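Side-chain contacts in actin-related protein 8 (Homo sapiens, PDB 4FO0), which takes part as an ATP-binding actin-family subunit in the INO80 chromatin-remodelling complex and contributes to the organisation of mitotic chromosomes: residues A[305-310]-A[337-342]; A[324-329]-A[352-357]. All blocks are in the same frame, centred on the assembly; numbering follows the deposited sequence.

Contact 1 (A[305-310]-A[337-342]); sequences NKMDCL and RHPDSP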
loop_
_atom_site.group_PDB
_atom_site.type_symbol
_atom_site.label_atom_id
_atom_site.label_comp_id
_atom_site.label_asym_id
_atom_site.label_seq_id
_atom_site.Cartn_x
_atom_site.Cartn_y
_atom_site.Cartn_z
ATOM N N ASN A 305 -5.610 2.741 18.182
ATOM C CA ASN A 305 -5.115 4.082 18.400
ATOM C C ASN A 305 -4.166 4.552 17.264
ATOM O O ASN A 305 -3.156 3.923 16.976
ATOM C CB ASN A 305 -4.438 4.131 19.774
ATOM C CG ASN A 305 -3.842 5.484 20.084
ATOM O OD1 ASN A 305 -2.746 5.835 19.610
ATOM N ND2 ASN A 305 -4.557 6.260 20.882
ATOM N N LYS A 306 -4.506 5.660 16.619
ATOM C CA LYS A 306 -3.762 6.141 15.454
ATOM C C LYS A 306 -2.285 6.364 15.703
ATOM O O LYS A 306 -1.449 6.018 14.859
ATOM C CB LYS A 306 -4.375 7.436 14.915
ATOM C CG LYS A 306 -5.306 7.243 13.741
ATOM C CD LYS A 306 -6.715 7.755 14.032
ATOM C CE LYS A 306 -6.743 9.262 14.217
ATOM N NZ LYS A 306 -7.625 9.617 15.368
ATOM N N MET A 307 -1.967 6.970 16.846
ATOM C CA MET A 307 -0.578 7.285 17.178
ATOM C C MET A 307 0.247 6.005 17.344
ATOM O O MET A 307 1.365 5.909 16.840
ATOM C CB MET A 307 -0.493 8.160 18.444
ATOM C CG MET A 307 -0.999 9.598 18.276
ATOM S SD MET A 307 0.005 10.531 17.101
ATOM C CE MET A 307 -1.063 10.493 15.662
ATOM N N ASP A 308 -0.320 5.039 18.066
ATOM C CA ASP A 308 0.276 3.727 18.249
ATOM C C ASP A 308 0.491 3.034 16.912
ATOM O O ASP A 308 1.546 2.440 16.658
ATOM C CB ASP A 308 -0.629 2.862 19.125
ATOM C CG ASP A 308 -0.686 3.352 20.562
ATOM O OD1 ASP A 308 0.161 4.191 20.934
ATOM O OD2 ASP A 308 -1.567 2.893 21.324
ATOM N N CYS A 309 -0.521 3.110 16.061
ATOM C CA CYS A 309 -0.440 2.509 14.750
ATOM C C CYS A 309 0.682 3.084 13.917
ATOM O O CYS A 309 1.386 2.344 13.232
ATOM C CB CYS A 309 -1.771 2.622 14.031
ATOM S SG CYS A 309 -2.918 1.448 14.711
ATOM N N LEU A 310 0.861 4.397 13.974
ATOM C CA LEU A 310 1.995 5.012 13.285
ATOM C C LEU A 310 3.303 4.467 13.857
ATOM O O LEU A 310 4.262 4.220 13.124
ATOM C CB LEU A 310 1.949 6.545 13.391
ATOM C CG LEU A 310 0.779 7.217 12.673
ATOM C CD1 LEU A 310 0.750 8.686 12.993
ATOM C CD2 LEU A 310 0.893 7.019 11.172
ATOM N N ARG A 337 7.378 9.792 20.578
ATOM C CA ARG A 337 7.151 11.220 20.724
ATOM C C ARG A 337 5.689 11.533 20.425
ATOM O O ARG A 337 5.367 12.211 19.450
ATOM C CB ARG A 337 8.063 12.002 19.782
ATOM C CG ARG A 337 9.535 11.751 20.036
ATOM C CD ARG A 337 10.407 12.662 19.188
ATOM N NE ARG A 337 11.765 12.771 19.718
ATOM C CZ ARG A 337 12.174 13.742 20.535
ATOM N NH1 ARG A 337 11.330 14.689 20.914
ATOM N NH2 ARG A 337 13.427 13.768 20.974
ATOM N N HIS A 338 4.800 11.039 21.275
ATOM C CA HIS A 338 3.388 11.303 21.089
ATOM C C HIS A 338 2.961 12.600 21.724
ATOM O O HIS A 338 3.563 13.061 22.690
ATOM C CB HIS A 338 2.567 10.156 21.646
ATOM C CG HIS A 338 2.696 8.904 20.842
ATOM N ND1 HIS A 338 2.143 7.703 21.233
ATOM C CD2 HIS A 338 3.319 8.672 19.662
ATOM C CE1 HIS A 338 2.425 6.783 20.327
ATOM N NE2 HIS A 338 3.141 7.342 19.367
ATOM N N PRO A 339 1.905 13.203 21.185
ATOM C CA PRO A 339 1.372 14.376 21.882
ATOM C C PRO A 339 0.926 13.975 23.298
ATOM O O PRO A 339 0.579 12.813 23.517
ATOM C CB PRO A 339 0.170 14.785 21.015
ATOM C CG PRO A 339 0.375 14.079 19.690
ATOM C CD PRO A 339 1.083 12.803 20.033
ATOM N N ASP A 340 0.963 14.906 24.251
ATOM C CA ASP A 340 0.469 14.631 25.607
ATOM C C ASP A 340 1.378 13.665 26.376
ATOM O O ASP A 340 0.992 13.089 27.394
ATOM C CB ASP A 340 -0.965 14.084 25.563
ATOM C CG ASP A 340 -2.033 15.187 25.550
ATOM O OD1 ASP A 340 -1.677 16.390 25.462
ATOM O OD2 ASP A 340 -3.240 14.838 25.622
ATOM N N SER A 341 2.588 13.480 25.870
ATOM C CA SER A 341 3.586 12.686 26.567
ATOM C C SER A 341 4.989 13.254 26.345
ATOM O O SER A 341 5.188 14.170 25.534
ATOM C CB SER A 341 3.511 11.214 26.153
ATOM O OG SER A 341 3.438 11.091 24.748
ATOM N N PRO A 342 5.957 12.741 27.109
ATOM C CA PRO A 342 7.361 13.155 26.990
ATOM C C PRO A 342 8.021 12.516 25.785
ATOM O O PRO A 342 7.447 11.586 25.232
ATOM C CB PRO A 342 7.990 12.640 28.278
ATOM C CG PRO A 342 7.023 11.605 28.809
ATOM C CD PRO A 342 5.687 11.937 28.316
#
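The imidazole of His338 has the CB of Met307 over one face: CB sits 3.7 Å from the ring centroid and only 9° off the ring normal, a CH-pi contact almost over the middle. At the edge, close to the ring plane, Asp308 OD1 comes within 3.5 Å of His338 CE1, with carboxylate and ring planes 35° apart. In Met307, CG stands beside the backbone N (chi1 -70°), and the bends at chi2 and chi3 that follow carry SD off the ring axis to rest on Pro339 CD at 3.9 Å. The carboxylate has firmer partners outside the contact: Tyr298 OH bonds to OD1, and Gln302 N and a glycerol bond to OD2. The contact joins the first turn of helix 306-319 to the loop between strands 330-336 and 343-350 of the actin-type fold. Asn305 N-caps that helix, its OD1 taking Asp308 N at 3.0 Å in the carbonyl plane. The loop turns through a type II beta turn from His338 to Ser341, where Ser341 OG donates to His338 O at 2.9 Å. With an alanine in place of His338, Met307 CB would probably lose the flat surface it lies on and a gap would open beside Asp308. The loop is held from outside by Ser121 OG, which hydrogen-bonds to His338 O, and by Trp125, which touches Pro339.

Contact 2 (A[324-329]-A[352-357]); sequences QDISGL and DEKLQA
Gln324 and Leu355 make the closest side-chain approach here, with Gln324 OE1 3.7 Å from the Leu355 CD2 methyl and the two side chains crossing at about a right angle. The Leu355 branch is carried across because its CG stands opposite the backbone N (chi1 173°), while the glutamine folds back at chi2 (-65°) to bring its amide round. Beside this pair the Ile326 CG2 methyl lies a loose 4.3 Å from Lys354 NZ. The polar link across the contact is a water, which bonds Gly328 O at 2.8 Å and accepts from Lys354 NZ at 3.1 Å. That ammonium has further partners: His332 NE2, its strongest, and a glycerol, so the end of the lysine is fixed by several bonds rather than by the water alone.

In the next shell, Leu355 touches Ile86 of helix 71-88 and Gln324 NE2 makes a weak bond to Ile86 O, which probably helps to position both. Arg97 ties both sides together: its NH1 bonds Ile326 O, and its NH2 forms a salt bridge with Asp352 OD1, whose partner oxygen OD2 takes Val100 N. The carbonyl O of Asp352 in turn accepts from both Leu355 N and Gln356 N, bonds that probably help to hold the backbone from which Leu355 projects. Glu353, Gln356 and Ala357 touch Leu290 of helix 280-293. The arrangement is plain interior packing of an actin-family fold: a loop entering strand 330-336 laid against the short helix 353-359 that follows strand 343-350.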
loop_
_atom_site.group_PDB
_atom_site.type_symbol
_atom_site.label_atom_id
_atom_site.label_comp_id
_atom_site.label_asym_id
_atom_site.label_seq_id
_atom_site.Cartn_x
_atom_site.Cartn_y
_atom_site.Cartn_z
ATOM N N GLN A 324 18.365 -13.921 6.122
ATOM C CA GLN A 324 18.690 -15.090 6.959
ATOM C C GLN A 324 19.878 -14.845 7.870
ATOM O O GLN A 324 19.953 -15.383 8.978
ATOM C CB GLN A 324 19.015 -16.319 6.113
ATOM C CG GLN A 324 17.822 -17.072 5.618
ATOM C CD GLN A 324 17.008 -17.704 6.734
ATOM O OE1 GLN A 324 15.835 -17.367 6.922
ATOM N NE2 GLN A 324 17.613 -18.648 7.456
ATOM N N ASP A 325 20.810 -14.034 7.396
ATOM C CA ASP A 325 22.103 -13.903 8.051
ATOM C C ASP A 325 22.102 -12.994 9.272
ATOM O O ASP A 325 23.055 -13.003 10.055
ATOM C CB ASP A 325 23.167 -13.496 7.033
ATOM C CG ASP A 325 23.306 -14.511 5.908
ATOM O OD1 ASP A 325 23.161 -15.727 6.172
ATOM O OD2 ASP A 325 23.540 -14.096 4.756
ATOM N N ILE A 326 21.030 -12.225 9.438
ATOM C CA ILE A 326 20.822 -11.443 10.650
ATOM C C ILE A 326 20.099 -12.334 11.648
ATOM O O ILE A 326 18.926 -12.665 11.463
ATOM C CB ILE A 326 19.944 -10.198 10.384
ATOM C CG1 ILE A 326 20.599 -9.265 9.377
ATOM C CG2 ILE A 326 19.677 -9.430 11.663
ATOM C CD1 ILE A 326 19.762 -8.024 9.107
ATOM N N SER A 327 20.787 -12.730 12.708
ATOM C CA SER A 327 20.206 -13.699 13.627
ATOM C C SER A 327 20.646 -13.429 15.046
ATOM O O SER A 327 21.488 -12.566 15.289
ATOM C CB SER A 327 20.627 -15.114 13.226
ATOM O OG SER A 327 22.032 -15.284 13.369
ATOM N N GLY A 328 20.069 -14.173 15.982
ATOM C CA GLY A 328 20.353 -13.985 17.395
ATOM C C GLY A 328 19.488 -12.922 18.045
ATOM O O GLY A 328 18.604 -12.339 17.412
ATOM N N LEU A 329 19.727 -12.693 19.330
ATOM C CA LEU A 329 19.083 -11.597 20.031
ATOM C C LEU A 329 19.907 -10.335 19.802
ATOM O O LEU A 329 21.124 -10.371 19.901
ATOM C CB LEU A 329 18.959 -11.922 21.517
ATOM C CG LEU A 329 17.753 -12.775 21.909
ATOM C CD1 LEU A 329 17.962 -13.368 23.275
ATOM C CD2 LEU A 329 16.467 -11.955 21.898
ATOM N N ASP A 352 13.872 -13.279 16.479
ATOM C CA ASP A 352 13.452 -13.774 15.181
ATOM C C ASP A 352 12.175 -13.087 14.713
ATOM O O ASP A 352 11.886 -13.003 13.512
ATOM C CB ASP A 352 13.307 -15.295 15.236
ATOM C CG ASP A 352 14.606 -15.990 15.644
ATOM O OD1 ASP A 352 15.694 -15.589 15.155
ATOM O OD2 ASP A 352 14.536 -16.926 16.472
ATOM N N GLU A 353 11.412 -12.578 15.668
ATOM C CA GLU A 353 10.276 -11.740 15.330
ATOM C C GLU A 353 10.588 -10.765 14.160
ATOM O O GLU A 353 9.745 -10.521 13.302
ATOM C CB GLU A 353 9.815 -11.001 16.578
ATOM C CG GLU A 353 10.924 -10.807 17.595
ATOM C CD GLU A 353 11.083 -11.968 18.564
ATOM O OE1 GLU A 353 12.237 -12.278 18.918
ATOM O OE2 GLU A 353 10.062 -12.553 18.998
ATOM N N LYS A 354 11.803 -10.238 14.107
ATOM C CA LYS A 354 12.163 -9.304 13.037
ATOM C C LYS A 354 12.105 -9.930 11.660
ATOM O O LYS A 354 11.951 -9.219 10.670
ATOM C CB LYS A 354 13.554 -8.704 13.258
ATOM C CG LYS A 354 13.662 -7.802 14.474
ATOM C CD LYS A 354 15.065 -7.269 14.615
ATOM C CE LYS A 354 16.022 -8.356 15.044
ATOM N NZ LYS A 354 17.399 -7.822 14.985
ATOM N N LEU A 355 12.250 -11.255 11.602
ATOM C CA LEU A 355 12.223 -11.996 10.339
ATOM C C LEU A 355 10.913 -12.760 10.137
ATOM O O LEU A 355 10.408 -12.847 9.038
ATOM C CB LEU A 355 13.399 -12.963 10.260
ATOM C CG LEU A 355 13.436 -13.938 9.079
ATOM C CD1 LEU A 355 13.683 -13.221 7.746
ATOM C CD2 LEU A 355 14.525 -14.943 9.336
ATOM N N GLN A 356 10.365 -13.299 11.215
ATOM C CA GLN A 356 9.085 -13.981 11.154
ATOM C C GLN A 356 7.979 -13.120 10.548
ATOM O O GLN A 356 7.266 -13.560 9.645
ATOM C CB GLN A 356 8.671 -14.444 12.546
ATOM C CG GLN A 356 9.583 -15.507 13.131
ATOM C CD GLN A 356 9.289 -15.751 14.592
ATOM O OE1 GLN A 356 9.319 -14.827 15.402
ATOM N NE2 GLN A 356 8.968 -16.984 14.933
ATOM N N ALA A 357 7.835 -11.895 11.047
ATOM C CA ALA A 357 6.708 -11.051 10.675
ATOM C C ALA A 357 6.611 -10.766 9.164
ATOM O O ALA A 357 5.554 -10.935 8.568
ATOM C CB ALA A 357 6.747 -9.763 11.465
HETATM O O HOH W 1 18.586 -10.632 15.164
#

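In the fold
The two contacts interlock along the chain: 305-310 comes first, then 324-329, 337-342 and 352-357, so each contact has one segment between the two of the other. Helix 306-319 starts in contact 1 and runs on to the loop of contact 2, strand 330-336 leads back to the loop of contact 1, and strand 343-350 returns to helix 353-359. Their centres lie 27 Å apart, with nearest atoms about 13 Å apart, so they do not touch. Contact 1 joins the start of helix 306-319 to the turn between the two strands, while contact 2 joins the loop after that helix to helix 353-359. The bound ATP lies about 14 Å from the side chain of Asp308 and about 11 Å from that of Lys354, so neither contact touches the nucleotide.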